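PDB 2YOC: pullulanase from Klebsiella oxytoca, which hydrolyses the alpha-1,6-glucosidic linkages of pullulan and related dextrins, and serves as a substrate of a type 2 secretion system. Local coordinates for residues Asp738-Asn743 and Ile830-Ser835; Gly751-Glu756 and Ser835-Leu840; Thr825-Ile830 and Arg845-Ser850; Val900-Ile905 and Val914-Lys919. All coordinates share one frame; numbering follows the deposited sequence.

Contact 1 of 4, residues Asp738-Asn743 and Ile830-Ser835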
loop_
_atom_site.group_PDB
_atom_site.type_symbol
_atom_site.label_atom_id
_atom_site.label_comp_id
_atom_site.label_asym_id
_atom_site.label_seq_id
_atom_site.Cartn_x
_atom_site.Cartn_y
_atom_site.Cartn_z
ATOM N N ASP B 738 1.404 7.632 31.280
ATOM C CA ASP B 738 2.602 6.939 30.823
ATOM C C ASP B 738 2.919 7.080 29.318
ATOM O O ASP B 738 4.096 6.983 28.944
ATOM C CB ASP B 738 2.620 5.481 31.323
ATOM C CG ASP B 738 2.699 5.310 32.847
ATOM O OD1 ASP B 738 2.104 6.147 33.581
ATOM O OD2 ASP B 738 3.295 4.304 33.302
ATOM N N ALA B 739 1.891 7.397 28.473
ATOM C CA ALA B 739 2.026 7.670 27.026
ATOM C C ALA B 739 3.035 8.817 26.788
ATOM O O ALA B 739 3.783 8.792 25.809
ATOM C CB ALA B 739 0.680 8.040 26.438
ATOM N N LEU B 740 3.088 9.784 27.727
ATOM C CA LEU B 740 4.034 10.894 27.707
ATOM C C LEU B 740 5.506 10.426 27.779
ATOM O O LEU B 740 6.409 11.173 27.394
ATOM C CB LEU B 740 3.730 11.889 28.837
ATOM C CG LEU B 740 2.469 12.736 28.681
ATOM C CD1 LEU B 740 2.211 13.550 29.936
ATOM C CD2 LEU B 740 2.582 13.680 27.502
ATOM N N ARG B 741 5.737 9.189 28.270
ATOM C CA ARG B 741 7.060 8.574 28.363
ATOM C C ARG B 741 7.237 7.518 27.254
ATOM O O ARG B 741 8.263 7.504 26.580
ATOM C CB ARG B 741 7.261 7.974 29.755
ATOM C CG ARG B 741 8.567 7.235 29.925
ATOM C CD ARG B 741 9.147 7.505 31.291
ATOM N NE ARG B 741 10.445 6.856 31.475
ATOM C CZ ARG B 741 11.607 7.342 31.053
ATOM N NH1 ARG B 741 11.652 8.476 30.368
ATOM N NH2 ARG B 741 12.728 6.679 31.279
ATOM N N GLN B 742 6.218 6.672 27.064
ATOM C CA GLN B 742 6.141 5.596 26.074
ATOM C C GLN B 742 6.315 6.044 24.635
ATOM O O GLN B 742 6.816 5.257 23.830
ATOM C CB GLN B 742 4.758 4.944 26.136
ATOM C CG GLN B 742 4.545 3.936 27.231
ATOM C CD GLN B 742 3.295 3.193 26.876
ATOM O OE1 GLN B 742 2.215 3.783 26.674
ATOM N NE2 GLN B 742 3.441 1.893 26.695
ATOM N N ASN B 743 5.783 7.231 24.280
ATOM C CA ASN B 743 5.830 7.756 22.916
ATOM C C ASN B 743 7.064 8.639 22.702
ATOM O O ASN B 743 6.956 9.869 22.635
ATOM C CB ASN B 743 4.532 8.501 22.569
ATOM C CG ASN B 743 3.272 7.710 22.799
ATOM O OD1 ASN B 743 3.166 6.525 22.455
ATOM N ND2 ASN B 743 2.275 8.354 23.383
ATOM N N ILE B 830 11.576 16.048 26.562
ATOM C CA ILE B 830 12.766 15.199 26.643
ATOM C C ILE B 830 12.823 14.581 28.048
ATOM O O ILE B 830 12.951 13.358 28.155
ATOM C CB ILE B 830 14.074 15.934 26.213
ATOM C CG1 ILE B 830 14.015 16.343 24.725
ATOM C CG2 ILE B 830 15.360 15.107 26.517
ATOM C CD1 ILE B 830 14.983 17.473 24.345
ATOM N N SER B 831 12.623 15.401 29.109
ATOM C CA SER B 831 12.578 14.935 30.504
ATOM C C SER B 831 11.568 13.781 30.676
ATOM O O SER B 831 11.907 12.768 31.283
ATOM C CB SER B 831 12.282 16.093 31.450
ATOM O OG SER B 831 13.236 17.129 31.260
ATOM N N TYR B 832 10.395 13.882 30.043
ATOM C CA TYR B 832 9.380 12.820 30.041
ATOM C C TYR B 832 9.817 11.584 29.225
ATOM O O TYR B 832 9.482 10.456 29.589
ATOM C CB TYR B 832 8.097 13.324 29.357
ATOM C CG TYR B 832 7.061 14.026 30.205
ATOM C CD1 TYR B 832 6.652 13.496 31.426
ATOM C CD2 TYR B 832 6.362 15.123 29.712
ATOM C CE1 TYR B 832 5.650 14.107 32.182
ATOM C CE2 TYR B 832 5.342 15.725 30.445
ATOM C CZ TYR B 832 4.984 15.213 31.679
ATOM O OH TYR B 832 3.983 15.827 32.397
ATOM N N LYS B 833 10.493 11.814 28.070
ATOM C CA LYS B 833 10.820 10.766 27.090
ATOM C C LYS B 833 12.227 10.105 27.069
ATOM O O LYS B 833 12.352 8.997 26.531
ATOM C CB LYS B 833 10.398 11.210 25.676
ATOM C CG LYS B 833 8.900 11.230 25.444
ATOM C CD LYS B 833 8.499 12.202 24.335
ATOM C CE LYS B 833 7.148 12.832 24.577
ATOM N NZ LYS B 833 6.013 11.883 24.389
ATOM N N ALA B 834 13.268 10.781 27.601
ATOM C CA ALA B 834 14.643 10.265 27.584
ATOM C C ALA B 834 14.880 9.087 28.521
ATOM O O ALA B 834 14.291 9.034 29.607
ATOM C CB ALA B 834 15.636 11.380 27.882
ATOM N N SER B 835 15.755 8.144 28.100
ATOM C CA SER B 835 16.119 6.965 28.901
ATOM C C SER B 835 16.868 7.418 30.145
ATOM O O SER B 835 17.585 8.420 30.090
ATOM C CB SER B 835 16.984 5.996 28.094
ATOM O OG SER B 835 17.358 4.852 28.845
#

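Contact 2 of 4, residues Gly751-Glu756 and Ser835-Leu840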
loop_
_atom_site.group_PDB
_atom_site.type_symbol
_atom_site.label_atom_id
_atom_site.label_comp_id
_atom_site.label_asym_id
_atom_site.label_seq_id
_atom_site.Cartn_x
_atom_site.Cartn_y
_atom_site.Cartn_z
ATOM N N GLY B 751 13.731 4.163 19.591
ATOM C CA GLY B 751 14.403 3.048 18.929
ATOM C C GLY B 751 15.846 2.854 19.363
ATOM O O GLY B 751 16.202 1.796 19.898
ATOM N N VAL B 752 16.683 3.889 19.134
ATOM C CA VAL B 752 18.121 3.915 19.435
ATOM C C VAL B 752 18.502 3.764 20.911
ATOM O O VAL B 752 19.467 3.058 21.227
ATOM C CB VAL B 752 18.849 5.108 18.784
ATOM C CG1 VAL B 752 18.781 5.034 17.267
ATOM C CG2 VAL B 752 18.322 6.443 19.296
ATOM N N LEU B 753 17.795 4.480 21.798
ATOM C CA LEU B 753 18.054 4.467 23.238
ATOM C C LEU B 753 16.691 4.524 23.930
ATOM O O LEU B 753 16.201 5.604 24.292
ATOM C CB LEU B 753 19.018 5.620 23.624
ATOM C CG LEU B 753 19.333 5.867 25.099
ATOM C CD1 LEU B 753 19.937 4.650 25.769
ATOM C CD2 LEU B 753 20.236 7.063 25.257
ATOM N N PRO B 754 16.017 3.359 24.023
ATOM C CA PRO B 754 14.668 3.349 24.598
ATOM C C PRO B 754 14.643 3.499 26.098
ATOM O O PRO B 754 15.599 3.137 26.778
ATOM C CB PRO B 754 14.076 2.004 24.145
ATOM C CG PRO B 754 15.124 1.359 23.272
ATOM C CD PRO B 754 16.424 2.005 23.616
ATOM N N ASN B 755 13.548 4.063 26.600
ATOM C CA ASN B 755 13.311 4.229 28.025
ATOM C C ASN B 755 12.538 3.002 28.537
ATOM O O ASN B 755 11.921 2.287 27.740
ATOM C CB ASN B 755 12.580 5.548 28.301
ATOM C CG ASN B 755 11.215 5.735 27.664
ATOM O OD1 ASN B 755 10.405 4.810 27.528
ATOM N ND2 ASN B 755 10.880 6.981 27.371
ATOM N N GLU B 756 12.561 2.762 29.859
ATOM C CA GLU B 756 11.899 1.597 30.471
ATOM C C GLU B 756 10.443 1.342 30.101
ATOM O O GLU B 756 10.023 0.187 30.144
ATOM C CB GLU B 756 12.126 1.517 31.990
ATOM C CG GLU B 756 11.239 2.416 32.831
ATOM C CD GLU B 756 11.542 3.901 32.775
ATOM O OE1 GLU B 756 12.716 4.275 32.535
ATOM O OE2 GLU B 756 10.598 4.688 33.006
ATOM N N SER B 835 15.755 8.144 28.100
ATOM C CA SER B 835 16.119 6.965 28.901
ATOM C C SER B 835 16.868 7.418 30.145
ATOM O O SER B 835 17.585 8.420 30.090
ATOM C CB SER B 835 16.984 5.996 28.094
ATOM O OG SER B 835 17.358 4.852 28.845
ATOM N N GLN B 836 16.699 6.673 31.260
ATOM C CA GLN B 836 17.363 6.931 32.545
ATOM C C GLN B 836 18.882 7.097 32.336
ATOM O O GLN B 836 19.533 7.837 33.076
ATOM C CB GLN B 836 17.060 5.791 33.550
ATOM C CG GLN B 836 17.311 6.158 35.023
ATOM C CD GLN B 836 16.654 5.221 36.006
ATOM O OE1 GLN B 836 17.334 4.513 36.749
ATOM N NE2 GLN B 836 15.324 5.258 36.108
ATOM N N GLU B 837 19.405 6.443 31.270
ATOM C CA GLU B 837 20.797 6.409 30.822
ATOM C C GLU B 837 21.274 7.736 30.236
ATOM O O GLU B 837 22.476 8.013 30.245
ATOM C CB GLU B 837 20.998 5.276 29.791
ATOM C CG GLU B 837 21.004 3.879 30.398
ATOM C CD GLU B 837 21.460 2.740 29.500
ATOM O OE1 GLU B 837 21.107 2.742 28.295
ATOM O OE2 GLU B 837 22.129 1.813 30.018
ATOM N N ALA B 838 20.351 8.543 29.707
ATOM C CA ALA B 838 20.730 9.816 29.123
ATOM C C ALA B 838 21.027 10.894 30.180
ATOM O O ALA B 838 20.116 11.441 30.808
ATOM C CB ALA B 838 19.675 10.275 28.134
ATOM N N ASP B 839 22.328 11.155 30.393
ATOM C CA ASP B 839 22.847 12.151 31.339
ATOM C C ASP B 839 22.605 13.564 30.831
ATOM O O ASP B 839 22.390 13.748 29.629
ATOM C CB ASP B 839 24.347 11.934 31.577
ATOM C CG ASP B 839 25.150 11.687 30.310
ATOM O OD1 ASP B 839 25.045 10.559 29.745
ATOM O OD2 ASP B 839 25.890 12.610 29.886
ATOM N N LEU B 840 22.649 14.565 31.744
ATOM C CA LEU B 840 22.393 15.982 31.456
ATOM C C LEU B 840 23.030 16.445 30.149
ATOM O O LEU B 840 22.340 17.061 29.329
ATOM C CB LEU B 840 22.804 16.874 32.647
ATOM C CG LEU B 840 22.458 18.384 32.598
ATOM C CD1 LEU B 840 20.965 18.634 32.443
ATOM C CD2 LEU B 840 22.908 19.071 33.854
#

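Contact 3 of 4, residues Thr825-Ile830 and Arg845-Ser850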
loop_
_atom_site.group_PDB
_atom_site.type_symbol
_atom_site.label_atom_id
_atom_site.label_comp_id
_atom_site.label_asym_id
_atom_site.label_seq_id
_atom_site.Cartn_x
_atom_site.Cartn_y
_atom_site.Cartn_z
ATOM N N THR B 825 7.175 22.175 27.007
ATOM C CA THR B 825 8.382 22.710 26.366
ATOM C C THR B 825 9.216 21.530 25.863
ATOM O O THR B 825 9.097 20.409 26.410
ATOM C CB THR B 825 9.250 23.609 27.265
ATOM O OG1 THR B 825 9.948 22.871 28.265
ATOM C CG2 THR B 825 8.528 24.788 27.826
ATOM N N LEU B 826 10.059 21.771 24.831
ATOM C CA LEU B 826 10.933 20.739 24.275
ATOM C C LEU B 826 11.688 19.989 25.385
ATOM O O LEU B 826 11.637 18.753 25.414
ATOM C CB LEU B 826 11.894 21.325 23.236
ATOM C CG LEU B 826 12.826 20.346 22.553
ATOM C CD1 LEU B 826 12.054 19.191 21.870
ATOM C CD2 LEU B 826 13.762 21.073 21.597
ATOM N N TRP B 827 12.331 20.741 26.318
ATOM C CA TRP B 827 13.055 20.187 27.455
ATOM C C TRP B 827 12.151 19.297 28.292
ATOM O O TRP B 827 12.535 18.168 28.620
ATOM C CB TRP B 827 13.614 21.299 28.325
ATOM C CG TRP B 827 14.370 20.782 29.510
ATOM C CD1 TRP B 827 13.896 20.614 30.774
ATOM C CD2 TRP B 827 15.706 20.268 29.509
ATOM N NE1 TRP B 827 14.866 20.061 31.571
ATOM C CE2 TRP B 827 15.987 19.833 30.820
ATOM C CE3 TRP B 827 16.701 20.145 28.531
ATOM C CZ2 TRP B 827 17.229 19.295 31.181
ATOM C CZ3 TRP B 827 17.930 19.614 28.887
ATOM C CH2 TRP B 827 18.188 19.201 30.200
ATOM N N ASP B 828 10.952 19.801 28.644
ATOM C CA ASP B 828 10.002 19.031 29.436
ATOM C C ASP B 828 9.653 17.705 28.738
ATOM O O ASP B 828 9.726 16.645 29.360
ATOM C CB ASP B 828 8.784 19.891 29.835
ATOM C CG ASP B 828 9.075 20.979 30.881
ATOM O OD1 ASP B 828 10.246 21.114 31.293
ATOM O OD2 ASP B 828 8.123 21.696 31.280
HETATM N N MSE B 829 9.413 17.750 27.431
HETATM C CA MSE B 829 9.155 16.548 26.620
HETATM C C MSE B 829 10.319 15.551 26.653
HETATM O O MSE B 829 10.075 14.354 26.785
HETATM C CB MSE B 829 8.832 16.935 25.174
HETATM C CG MSE B 829 7.496 17.604 25.066
HETATM SE SE MSE B 829 6.015 16.364 25.385
HETATM C CE MSE B 829 5.578 16.126 23.466
ATOM N N ILE B 830 11.576 16.048 26.562
ATOM C CA ILE B 830 12.766 15.199 26.643
ATOM C C ILE B 830 12.823 14.581 28.048
ATOM O O ILE B 830 12.951 13.358 28.155
ATOM C CB ILE B 830 14.074 15.934 26.213
ATOM C CG1 ILE B 830 14.015 16.343 24.725
ATOM C CG2 ILE B 830 15.360 15.107 26.517
ATOM C CD1 ILE B 830 14.983 17.473 24.345
ATOM N N ARG B 845 22.374 18.001 24.225
ATOM C CA ARG B 845 22.561 17.690 22.812
ATOM C C ARG B 845 21.228 17.169 22.191
ATOM O O ARG B 845 20.909 17.566 21.080
ATOM C CB ARG B 845 23.744 16.723 22.605
ATOM C CG ARG B 845 25.104 17.415 22.686
ATOM C CD ARG B 845 26.244 16.472 22.337
ATOM N NE ARG B 845 27.515 17.176 22.150
ATOM C CZ ARG B 845 28.054 17.466 20.966
ATOM N NH1 ARG B 845 27.443 17.106 19.845
ATOM N NH2 ARG B 845 29.209 18.117 20.897
HETATM N N MSE B 846 20.412 16.387 22.943
HETATM C CA MSE B 846 19.097 15.919 22.480
HETATM C C MSE B 846 18.198 17.108 22.083
HETATM O O MSE B 846 17.536 17.051 21.044
HETATM C CB MSE B 846 18.397 15.069 23.543
HETATM C CG MSE B 846 18.726 13.601 23.469
HETATM SE SE MSE B 846 17.979 12.711 25.031
HETATM C CE MSE B 846 17.926 10.874 24.418
ATOM N N GLN B 847 18.219 18.190 22.883
ATOM C CA GLN B 847 17.478 19.418 22.605
ATOM C C GLN B 847 17.975 20.027 21.268
ATOM O O GLN B 847 17.173 20.316 20.380
ATOM C CB GLN B 847 17.634 20.419 23.783
ATOM C CG GLN B 847 16.852 21.734 23.639
ATOM C CD GLN B 847 15.694 21.860 24.602
ATOM O OE1 GLN B 847 15.264 20.884 25.211
ATOM N NE2 GLN B 847 15.153 23.070 24.760
ATOM N N ALA B 848 19.294 20.164 21.126
ATOM C CA ALA B 848 19.945 20.719 19.954
ATOM C C ALA B 848 19.663 19.915 18.695
ATOM O O ALA B 848 19.387 20.503 17.648
ATOM C CB ALA B 848 21.436 20.796 20.199
ATOM N N VAL B 849 19.727 18.576 18.805
ATOM C CA VAL B 849 19.477 17.615 17.741
ATOM C C VAL B 849 18.039 17.812 17.263
ATOM O O VAL B 849 17.798 17.927 16.051
ATOM C CB VAL B 849 19.757 16.176 18.254
ATOM C CG1 VAL B 849 19.027 15.118 17.435
ATOM C CG2 VAL B 849 21.254 15.889 18.274
ATOM N N SER B 850 17.088 17.894 18.230
ATOM C CA SER B 850 15.674 18.127 17.956
ATOM C C SER B 850 15.510 19.416 17.150
ATOM O O SER B 850 14.878 19.406 16.092
ATOM C CB SER B 850 14.896 18.220 19.263
ATOM O OG SER B 850 15.080 17.044 20.033
#

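Contact 4 of 4, residues Val900-Ile905 and Val914-Lys919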
loop_
_atom_site.group_PDB
_atom_site.type_symbol
_atom_site.label_atom_id
_atom_site.label_comp_id
_atom_site.label_asym_id
_atom_site.label_seq_id
_atom_site.Cartn_x
_atom_site.Cartn_y
_atom_site.Cartn_z
ATOM N N VAL B 900 10.156 23.392 39.798
ATOM C CA VAL B 900 9.849 24.593 40.568
ATOM C C VAL B 900 8.481 24.426 41.211
ATOM O O VAL B 900 7.952 25.372 41.792
ATOM C CB VAL B 900 9.961 25.886 39.721
ATOM C CG1 VAL B 900 11.400 26.132 39.285
ATOM C CG2 VAL B 900 9.016 25.870 38.512
ATOM N N GLY B 901 7.936 23.215 41.100
ATOM C CA GLY B 901 6.638 22.843 41.650
ATOM C C GLY B 901 5.849 21.907 40.761
ATOM O O GLY B 901 6.181 21.727 39.586
HETATM N N MSE B 902 4.798 21.302 41.316
HETATM C CA MSE B 902 3.933 20.431 40.532
HETATM C C MSE B 902 3.075 21.338 39.648
HETATM O O MSE B 902 2.613 22.362 40.141
HETATM C CB MSE B 902 3.033 19.550 41.432
HETATM C CG MSE B 902 3.774 18.462 42.212
HETATM SE SE MSE B 902 5.025 17.344 41.183
HETATM C CE MSE B 902 3.784 16.122 40.327
ATOM N N PRO B 903 2.882 21.039 38.346
ATOM C CA PRO B 903 2.059 21.931 37.499
ATOM C C PRO B 903 0.561 21.891 37.850
ATOM O O PRO B 903 0.167 21.111 38.726
ATOM C CB PRO B 903 2.344 21.422 36.091
ATOM C CG PRO B 903 2.689 19.995 36.258
ATOM C CD PRO B 903 3.367 19.865 37.588
ATOM N N ARG B 904 -0.276 22.729 37.183
ATOM C CA ARG B 904 -1.718 22.793 37.463
ATOM C C ARG B 904 -2.483 21.454 37.457
ATOM O O ARG B 904 -2.572 20.798 36.415
ATOM C CB ARG B 904 -2.417 23.848 36.584
ATOM C CG ARG B 904 -2.526 25.218 37.180
ATOM C CD ARG B 904 -3.992 25.569 37.361
ATOM N NE ARG B 904 -4.243 27.006 37.430
ATOM C CZ ARG B 904 -5.454 27.554 37.406
ATOM N NH1 ARG B 904 -6.538 26.786 37.327
ATOM N NH2 ARG B 904 -5.596 28.870 37.489
ATOM N N ILE B 905 -3.017 21.062 38.645
ATOM C CA ILE B 905 -3.814 19.845 38.920
ATOM C C ILE B 905 -4.918 19.628 37.918
ATOM O O ILE B 905 -5.155 18.496 37.494
ATOM C CB ILE B 905 -4.468 19.804 40.327
ATOM C CG1 ILE B 905 -4.635 21.197 41.015
ATOM C CG2 ILE B 905 -3.801 18.776 41.212
ATOM C CD1 ILE B 905 -5.340 22.491 40.193
ATOM N N VAL B 914 3.791 10.152 36.416
ATOM C CA VAL B 914 4.780 10.138 35.332
ATOM C C VAL B 914 5.858 11.170 35.656
ATOM O O VAL B 914 7.045 10.866 35.546
ATOM C CB VAL B 914 4.101 10.380 33.961
ATOM C CG1 VAL B 914 5.087 10.211 32.810
ATOM C CG2 VAL B 914 2.943 9.424 33.786
ATOM N N ILE B 915 5.436 12.372 36.087
ATOM C CA ILE B 915 6.329 13.455 36.477
ATOM C C ILE B 915 7.264 12.950 37.578
ATOM O O ILE B 915 8.476 13.013 37.392
ATOM C CB ILE B 915 5.546 14.744 36.877
ATOM C CG1 ILE B 915 4.881 15.403 35.638
ATOM C CG2 ILE B 915 6.452 15.747 37.615
ATOM C CD1 ILE B 915 3.599 16.182 35.901
ATOM N N THR B 916 6.718 12.383 38.673
ATOM C CA THR B 916 7.568 11.883 39.771
ATOM C C THR B 916 8.628 10.845 39.329
ATOM O O THR B 916 9.795 10.929 39.735
ATOM C CB THR B 916 6.756 11.507 41.020
ATOM O OG1 THR B 916 5.626 10.728 40.632
ATOM C CG2 THR B 916 6.304 12.730 41.814
ATOM N N ARG B 917 8.223 9.931 38.429
ATOM C CA ARG B 917 9.059 8.889 37.829
ATOM C C ARG B 917 10.270 9.488 37.068
ATOM O O ARG B 917 11.364 8.916 37.104
ATOM C CB ARG B 917 8.183 8.041 36.869
ATOM C CG ARG B 917 8.899 6.954 36.062
ATOM C CD ARG B 917 8.027 6.312 34.999
ATOM N NE ARG B 917 7.078 5.341 35.562
ATOM C CZ ARG B 917 5.777 5.549 35.760
ATOM N NH1 ARG B 917 5.225 6.713 35.437
ATOM N NH2 ARG B 917 5.019 4.597 36.290
ATOM N N VAL B 918 10.060 10.642 36.395
ATOM C CA VAL B 918 11.061 11.268 35.538
ATOM C C VAL B 918 11.803 12.480 36.114
ATOM O O VAL B 918 12.940 12.745 35.714
ATOM C CB VAL B 918 10.485 11.556 34.118
ATOM C CG1 VAL B 918 9.814 10.311 33.519
ATOM C CG2 VAL B 918 9.530 12.756 34.120
ATOM N N LYS B 919 11.130 13.241 36.987
ATOM C CA LYS B 919 11.598 14.498 37.555
ATOM C C LYS B 919 13.033 14.455 38.055
ATOM O O LYS B 919 13.853 15.289 37.658
ATOM C CB LYS B 919 10.624 14.985 38.643
ATOM C CG LYS B 919 10.694 16.478 38.938
ATOM C CD LYS B 919 9.481 16.959 39.716
ATOM C CE LYS B 919 9.477 16.576 41.186
ATOM N NZ LYS B 919 8.416 17.295 41.946
#

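Contact 1 of 4, residues Asp738-Asn743 and Ile830-Ser835
The backbones meet most closely where Arg741 faces Lys833, their CA atoms 4.5 Å apart, and each of these residues lies in the last turn of a short helix: helical phi/psi values end at Asn743 in one segment and at Ala834 in the other. Each helix sends a basic side chain to the carbonyls at the C-terminal end of its neighbour. Arg741 has CG anti to the backbone N (chi1 176°), and the chain bends at chi2. Arg741 NH1 donates to two carbonyls, Ala834 O at 2.8 Å and Tyr832 O at 3.0 Å. The first N-H...O angle is 164°, the second nearly the same. Both oxygens lie at the edge of the guanidinium, practically in its plane, whereas NH1 stands above each carbonyl plane. NH2 adds a weak bond to Ala834 O, and NE forms a salt bridge with Glu756, so the group is held along more than one edge. In the reverse direction Lys833, bent at chi3 and chi4, brings NZ to Asn743 O at 2.8 Å and Leu740 O at 3.1 Å. Beside these bonds Leu740 and Tyr832 run side by side in the same direction; Leu740 CD1 makes a CH-pi contact over the ring face, 4.1 Å from the Tyr832 centroid. Phe875 and helix 912-919 also touch this ring. With 405 Å² buried in total, basic side chains hydrogen-bond, in each direction, to carbonyls at the C-terminal end of the other helix, an arrangement that joins helix 739-742 to helix 826-833 beside the eight-stranded parallel barrel.

Contact 2 of 4, residues Gly751-Glu756 and Ser835-Leu840
Asn755 and Ser835 mark the closest backbone approach, CA to CA 4.0 Å, between two segments without regular helix or strand; from Ser835 to Ala838 the second makes a type I turn, closed by Ala838 N donating to Ser835 O at 2.8 Å. Ser835 turns its CB toward the opposite loop. Ser835 OG, anti to the backbone N (chi1 180°), gives a weak hydrogen bond to Pro754 O at 3.2 Å. Ser835 CB is met by Leu753 CG at 3.8 Å, so the serine is touched by both a carbonyl and an aliphatic branch. The two leucine methyls part from there. Leu753 CD1 comes to 3.4 Å from Glu837 OE1, a non-bonded approach of side chains that pass obliquely, and CD2 faces Ala838 CB at 4.3 Å. Asn755 packs with CB on Ser835 CA at 3.9 Å, while its amide serves another purpose: CG lies between the backbone N and the carbonyl carbon (chi1 60°), and ND2 bonds to Lys833 O and Arg741 O. The asparagine therefore bridges the ends of two helices next to this contact. The loop 751-756 runs between helices 739-742 and 762-776. The other loop, 835-840, links helix 826-833 to helix 840-855, where Arg843 binds Ser835 O and Ala838 O. Leu753 also touches Pro1005, in the loop that follows strand 994-1002.

Contact 3 of 4, residues Thr825-Ile830 and Arg845-Ser850
Gln847 is overlapped by Leu826, the two side chains sliding past each other in opposite directions, with Leu826 CD2 at 3.7 Å from Gln847 CD. The glutamine chain leaves its helix with CG anti to the backbone N (chi1 -178°), and the bend at chi2 brings CD to Leu826. Gln847 OE1 stands 3.1 Å from Trp827 N, yet the angle is too poor for a hydrogen bond. OE1 also lies at the edge of the Trp827 ring, near its plane, and the two side chains cross at about a right angle. The other end of the amide is fixed from outside, since NE2 donates to Ser867 O. Ile830 supplies two branches: CD1 reaches Gln847 CA at 3.6 Å, and CG2 meets the selenium of Met846, a selenomethionine, at 3.8 Å. Farther along, Ser850 CB rests 3.9 Å from Leu826 CD2, while Ser850 OG is turned back to Met846 O at 2.7 Å; Ser850 N reaches that oxygen from the opposite face of its plane. The axes of 826-830 and 845-850 approach to 10.1 Å with 120° between their directions. In sequence both helices fall between barrel strands 814-816 and 860-864. Helix 927-945 meets Gln847 through Met933, helix 722-729 meets Ser850 through Val728, and Tyr898 packs edge-to-face with Trp827.

Contact 4 of 4, residues Val900-Ile905 and Val914-Lys919
Met902, a selenomethionine, reaches Ile915 with its terminal methyl: Met902 CE is 3.8 Å from Ile915 CG2, although the nearest CA atoms, those of Met902 and Ile915, are 8.4 Å apart. The gap is therefore bridged by side chains, not by backbone. In Met902 CG is anti to the carbonyl carbon (chi1 -70°), and further bends at chi2 (-49°) and chi3 (-79°) fold the chain, which slides past Ile915 in the opposite direction. The isoleucine divides its branches between two neighbours. CG2, anti to the backbone N, takes the methyl, while Ile915 CD1 meets Pro903 CG, tip to tip, at 3.9 Å. Four residues on, Lys919 bends at chi3 and crosses Met902 obliquely, Lys919 NZ lying 3.5 Å from Met902 SE in a non-bonded contact. Polar groups nearby are tied elsewhere, Thr916 OG1 to Gln525 and Pro903 O to the hydroxyl of Tyr912. Ile915 also touches Tyr832, so it packs against both the loop and helix 826-833. The contact buries 187 Å² and is mainly apolar and local in sequence: loop 900-905 folds back on helix 912-919, both within the C-terminal family region of pullulanase-type alpha-1,6-glucosidases.

In the fold
Contact 1 lies most centrally by centre distances, about 9 Å from contact 2, 12 Å from contact 3 and 13 Å from contact 4. It shares Ser835 with contact 2 and Ile830 with contact 3, and the salt bridge from Arg741 NE to Glu756 OE2, 2.7 Å, ties it directly to contact 2. Towards contact 4, Tyr832 OH lies 3.4 Å from Ile915 CG1. Contacts 2 and 3 also touch, through Leu840 CD1 and Trp827 CH2 at 3.6 Å, whereas contacts 3 and 4 stay about 6 Å apart at their nearest atoms. Together they tie excursions that follow barrel strands 718-720, 814-816 and 860-864 to one another. None of the four includes a calcium ligand.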